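Local coordinates for flagellar brake protein YcgR (Klebsiella pneumoniae, PDB 5KEC) that binds cyclic di-GMP through its PilZ domain and, as the regulator MrkH, probably activates transcription of type 3 fimbriae genes linked to biofilm formation, at residues B[142-154]-B[200-212]. Numbering follows the deposited sequence.
Sequences ISDGGCALMTKTP and ESYYQISCQFKFR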
loop_
_atom_site.group_PDB
_atom_site.type_symbol
_atom_site.label_atom_id
_atom_site.label_comp_id
_atom_site.label_asym_id
_atom_site.label_seq_id
_atom_site.Cartn_x
_atom_site.Cartn_y
_atom_site.Cartn_z
ATOM N N ILE B 142 9.809 -3.726 -6.563
ATOM C CA ILE B 142 9.165 -2.430 -6.655
ATOM C C ILE B 142 7.695 -2.568 -7.041
ATOM O O ILE B 142 7.326 -3.423 -7.849
ATOM C CB ILE B 142 9.915 -1.530 -7.673
ATOM C CG1 ILE B 142 9.417 -0.089 -7.615
ATOM C CG2 ILE B 142 9.802 -2.095 -9.083
ATOM C CD1 ILE B 142 10.178 0.837 -8.536
ATOM N N SER B 143 6.858 -1.746 -6.421
ATOM C CA SER B 143 5.466 -1.616 -6.822
ATOM C C SER B 143 5.254 -0.134 -7.072
ATOM O O SER B 143 6.224 0.618 -7.149
ATOM C CB SER B 143 4.529 -2.127 -5.728
ATOM O OG SER B 143 4.626 -1.336 -4.558
ATOM N N ASP B 144 4.007 0.295 -7.208
ATOM C CA ASP B 144 3.744 1.714 -7.420
ATOM C C ASP B 144 3.628 2.439 -6.088
ATOM O O ASP B 144 3.512 3.663 -6.044
ATOM C CB ASP B 144 2.496 1.927 -8.281
ATOM C CG ASP B 144 1.283 1.224 -7.729
ATOM O OD1 ASP B 144 0.404 0.847 -8.534
ATOM O OD2 ASP B 144 1.206 1.049 -6.494
ATOM N N GLY B 145 3.681 1.678 -5.000
ATOM C CA GLY B 145 3.552 2.254 -3.675
ATOM C C GLY B 145 4.817 2.146 -2.846
ATOM O O GLY B 145 4.966 2.831 -1.832
ATOM N N GLY B 146 5.732 1.281 -3.265
ATOM C CA GLY B 146 6.972 1.122 -2.531
ATOM C C GLY B 146 7.989 0.212 -3.187
ATOM O O GLY B 146 7.876 -0.140 -4.363
ATOM N N CYS B 147 8.995 -0.167 -2.411
ATOM C CA CYS B 147 10.080 -0.985 -2.920
ATOM C C CYS B 147 10.822 -1.620 -1.765
ATOM O O CYS B 147 10.733 -1.157 -0.626
ATOM C CB CYS B 147 11.049 -0.129 -3.734
ATOM S SG CYS B 147 11.865 1.146 -2.747
ATOM N N ALA B 148 11.544 -2.693 -2.064
ATOM C CA ALA B 148 12.438 -3.313 -1.101
ATOM C C ALA B 148 13.864 -2.944 -1.462
ATOM O O ALA B 148 14.285 -3.107 -2.609
ATOM C CB ALA B 148 12.267 -4.833 -1.101
ATOM N N LEU B 149 14.598 -2.436 -0.480
ATOM C CA LEU B 149 15.986 -2.050 -0.674
ATOM C C LEU B 149 16.839 -3.054 0.057
ATOM O O LEU B 149 16.438 -3.566 1.104
ATOM C CB LEU B 149 16.231 -0.648 -0.118
ATOM C CG LEU B 149 15.241 0.414 -0.597
ATOM C CD1 LEU B 149 15.394 1.707 0.194
ATOM C CD2 LEU B 149 15.404 0.667 -2.095
ATOM N N MET B 150 18.011 -3.349 -0.489
ATOM C CA MET B 150 18.873 -4.349 0.109
ATOM C C MET B 150 20.307 -3.862 0.245
ATOM O O MET B 150 20.833 -3.170 -0.629
ATOM C CB MET B 150 18.818 -5.639 -0.710
ATOM C CG MET B 150 19.698 -6.757 -0.191
ATOM S SD MET B 150 19.202 -8.359 -0.872
ATOM C CE MET B 150 17.581 -8.533 -0.124
ATOM N N THR B 151 20.933 -4.222 1.358
ATOM C CA THR B 151 22.332 -3.907 1.587
ATOM C C THR B 151 22.907 -4.872 2.612
ATOM O O THR B 151 22.177 -5.427 3.432
ATOM C CB THR B 151 22.512 -2.462 2.092
ATOM O OG1 THR B 151 23.902 -2.209 2.304
ATOM C CG2 THR B 151 21.770 -2.256 3.405
ATOM N N LYS B 152 24.218 -5.069 2.574
ATOM C CA LYS B 152 24.869 -5.915 3.565
ATOM C C LYS B 152 25.377 -5.082 4.736
ATOM O O LYS B 152 25.747 -5.623 5.782
ATOM C CB LYS B 152 25.998 -6.725 2.922
ATOM C CG LYS B 152 25.513 -7.613 1.781
ATOM C CD LYS B 152 26.662 -8.256 1.012
ATOM C CE LYS B 152 27.376 -9.294 1.851
ATOM N NZ LYS B 152 26.430 -10.316 2.373
ATOM N N THR B 153 25.375 -3.763 4.564
ATOM C CA THR B 153 25.896 -2.857 5.586
ATOM C C THR B 153 24.932 -1.715 5.895
ATOM O O THR B 153 25.225 -0.553 5.619
ATOM C CB THR B 153 27.248 -2.257 5.165
ATOM O OG1 THR B 153 27.129 -1.677 3.859
ATOM C CG2 THR B 153 28.326 -3.328 5.135
ATOM N N PRO B 154 23.771 -2.043 6.474
ATOM C CA PRO B 154 22.803 -0.996 6.809
ATOM C C PRO B 154 23.258 -0.149 7.998
ATOM O O PRO B 154 23.983 -0.637 8.872
ATOM C CB PRO B 154 21.554 -1.790 7.190
ATOM C CG PRO B 154 22.090 -3.098 7.707
ATOM C CD PRO B 154 23.297 -3.389 6.848
ATOM N N GLU B 200 25.965 -15.810 3.966
ATOM C CA GLU B 200 25.809 -14.394 3.632
ATOM C C GLU B 200 24.486 -13.850 4.153
ATOM O O GLU B 200 23.430 -14.439 3.921
ATOM C CB GLU B 200 25.874 -14.189 2.116
ATOM C CG GLU B 200 27.261 -14.330 1.512
ATOM C CD GLU B 200 28.119 -13.099 1.727
ATOM O OE1 GLU B 200 28.142 -12.229 0.832
ATOM O OE2 GLU B 200 28.770 -13.001 2.790
ATOM N N SER B 201 24.543 -12.723 4.850
ATOM C CA SER B 201 23.330 -12.075 5.333
ATOM C C SER B 201 23.060 -10.757 4.603
ATOM O O SER B 201 23.944 -9.911 4.465
ATOM C CB SER B 201 23.394 -11.843 6.845
ATOM O OG SER B 201 23.506 -13.072 7.540
ATOM N N TYR B 202 21.827 -10.600 4.140
ATOM C CA TYR B 202 21.412 -9.403 3.428
ATOM C C TYR B 202 20.281 -8.749 4.191
ATOM O O TYR B 202 19.368 -9.429 4.659
ATOM C CB TYR B 202 20.954 -9.757 2.015
ATOM C CG TYR B 202 21.991 -10.522 1.235
ATOM C CD1 TYR B 202 22.895 -9.863 0.414
ATOM C CD2 TYR B 202 22.084 -11.906 1.335
ATOM C CE1 TYR B 202 23.855 -10.558 -0.295
ATOM C CE2 TYR B 202 23.036 -12.612 0.630
ATOM C CZ TYR B 202 23.919 -11.933 -0.186
ATOM O OH TYR B 202 24.872 -12.631 -0.891
ATOM N N TYR B 203 20.341 -7.430 4.323
ATOM C CA TYR B 203 19.270 -6.706 4.982
ATOM C C TYR B 203 18.287 -6.167 3.952
ATOM O O TYR B 203 18.677 -5.486 3.000
ATOM C CB TYR B 203 19.833 -5.570 5.839
ATOM C CG TYR B 203 20.671 -6.054 6.993
ATOM C CD1 TYR B 203 20.126 -6.178 8.261
ATOM C CD2 TYR B 203 22.001 -6.407 6.813
ATOM C CE1 TYR B 203 20.885 -6.631 9.323
ATOM C CE2 TYR B 203 22.769 -6.858 7.872
ATOM C CZ TYR B 203 22.203 -6.970 9.122
ATOM O OH TYR B 203 22.958 -7.420 10.181
ATOM N N GLN B 204 17.014 -6.495 4.139
ATOM C CA GLN B 204 15.965 -6.016 3.256
ATOM C C GLN B 204 15.120 -4.982 3.983
ATOM O O GLN B 204 14.490 -5.281 4.996
ATOM C CB GLN B 204 15.090 -7.169 2.767
ATOM C CG GLN B 204 13.903 -6.719 1.924
ATOM C CD GLN B 204 13.115 -7.877 1.353
ATOM O OE1 GLN B 204 13.536 -8.507 0.388
ATOM N NE2 GLN B 204 11.959 -8.165 1.951
ATOM N N ILE B 205 15.134 -3.755 3.470
ATOM C CA ILE B 205 14.342 -2.682 4.044
ATOM C C ILE B 205 13.177 -2.374 3.123
ATOM O O ILE B 205 13.370 -1.967 1.977
ATOM C CB ILE B 205 15.182 -1.414 4.280
ATOM C CG1 ILE B 205 16.350 -1.722 5.221
ATOM C CG2 ILE B 205 14.319 -0.308 4.857
ATOM C CD1 ILE B 205 17.663 -1.946 4.518
ATOM N N SER B 206 11.966 -2.604 3.622
ATOM C CA SER B 206 10.765 -2.365 2.841
ATOM C C SER B 206 10.321 -0.945 3.085
ATOM O O SER B 206 10.210 -0.509 4.231
ATOM C CB SER B 206 9.655 -3.349 3.218
ATOM O OG SER B 206 10.013 -4.664 2.834
ATOM N N CYS B 207 10.078 -0.219 2.003
ATOM C CA CYS B 207 9.781 1.201 2.110
ATOM C C CYS B 207 8.498 1.574 1.397
ATOM O O CYS B 207 8.059 0.893 0.470
ATOM C CB CYS B 207 10.946 2.019 1.555
ATOM S SG CYS B 207 12.463 1.858 2.536
ATOM N N GLN B 208 7.893 2.660 1.851
ATOM C CA GLN B 208 6.726 3.209 1.198
ATOM C C GLN B 208 7.165 4.496 0.516
ATOM O O GLN B 208 7.855 5.315 1.118
ATOM C CB GLN B 208 5.638 3.487 2.231
ATOM C CG GLN B 208 4.283 3.821 1.648
ATOM C CD GLN B 208 3.272 4.168 2.721
ATOM O OE1 GLN B 208 3.037 5.343 3.011
ATOM N NE2 GLN B 208 2.670 3.145 3.322
ATOM N N PHE B 209 6.792 4.654 -0.750
ATOM C CA PHE B 209 7.091 5.874 -1.493
ATOM C C PHE B 209 6.279 7.050 -0.965
ATOM O O PHE B 209 5.067 6.939 -0.778
ATOM C CB PHE B 209 6.765 5.689 -2.978
ATOM C CG PHE B 209 7.693 4.762 -3.700
ATOM C CD1 PHE B 209 7.214 3.925 -4.695
ATOM C CD2 PHE B 209 9.045 4.739 -3.404
ATOM C CE1 PHE B 209 8.066 3.074 -5.374
ATOM C CE2 PHE B 209 9.902 3.890 -4.078
ATOM C CZ PHE B 209 9.413 3.058 -5.063
ATOM N N LYS B 210 6.948 8.175 -0.722
ATOM C CA LYS B 210 6.252 9.446 -0.542
ATOM C C LYS B 210 6.582 10.337 -1.736
ATOM O O LYS B 210 7.543 11.110 -1.697
ATOM C CB LYS B 210 6.661 10.139 0.764
ATOM C CG LYS B 210 6.142 9.480 2.030
ATOM C CD LYS B 210 4.617 9.445 2.072
ATOM C CE LYS B 210 4.113 8.651 3.276
ATOM N NZ LYS B 210 2.624 8.596 3.352
ATOM N N PHE B 211 5.795 10.217 -2.802
ATOM C CA PHE B 211 6.081 10.936 -4.041
ATOM C C PHE B 211 5.984 12.453 -3.896
ATOM O O PHE B 211 5.185 12.966 -3.112
ATOM C CB PHE B 211 5.158 10.468 -5.165
ATOM C CG PHE B 211 5.442 9.075 -5.643
ATOM C CD1 PHE B 211 6.479 8.831 -6.530
ATOM C CD2 PHE B 211 4.666 8.008 -5.211
ATOM C CE1 PHE B 211 6.741 7.547 -6.976
ATOM C CE2 PHE B 211 4.920 6.723 -5.650
ATOM C CZ PHE B 211 5.961 6.489 -6.534
ATOM N N ARG B 212 6.800 13.162 -4.671
ATOM C CA ARG B 212 6.800 14.618 -4.655
ATOM C C ARG B 212 5.865 15.184 -5.718
ATOM O O ARG B 212 5.341 16.282 -5.567
ATOM C CB ARG B 212 8.218 15.159 -4.843
ATOM C CG ARG B 212 9.167 14.768 -3.732
ATOM C CD ARG B 212 10.513 15.445 -3.891
ATOM N NE ARG B 212 11.347 15.252 -2.710
ATOM C CZ ARG B 212 12.553 15.785 -2.551
ATOM N NH1 ARG B 212 13.074 16.552 -3.501
ATOM N NH2 ARG B 212 13.235 15.550 -1.439
HETATM O O HOH W 1 3.284 5.091 -1.358
HETATM O O HOH W 2 25.625 -8.475 6.089
#
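Cys147, Leu149 and Thr151 each exchange a pair of backbone hydrogen bonds with Cys207, Ile205 and Tyr203, respectively, joining strands 146-151 and 199-210 antiparallel; Phe209 N adds a further bond to Gly145 O (2.8 Å). A water bridges Gly145 O and Phe209 O, and a second one links Lys152 O to Ser201 O. Ring contacts mark both ends. Gly146 CA sits over one face of the Phe209 ring, 3.7 Å from its centroid, while Asp144 O meets the ring edge in plane and Cys147 SG lies obliquely, 3.6 Å from Phe209 CE2. At the far end Pro154 CG rests on the Tyr203 face, 3.5 Å from the centroid, and Met150 SD, 3.7 Å from Tyr202 CB, makes an oblique Met-aromatic contact with that ring. These strands belong to the antiparallel PilZ beta-barrel, whose cyclic di-GMP site includes Ser143, Gly146, Gln204, Ser206 and Cys207; the model is ligand-free. Ser143 OG accepts from Gly145 N, closing an ST turn, and from Gly146 N, an ST motif, just before strand 146-151. Among charged groups, Lys152, bent at chi3 and chi4 (69° and 55°), curls NZ over the Tyr202 face, 4.0 Å from the centroid, in a cation-pi contact and salt-bridges Glu200 OE1 (3.0 Å).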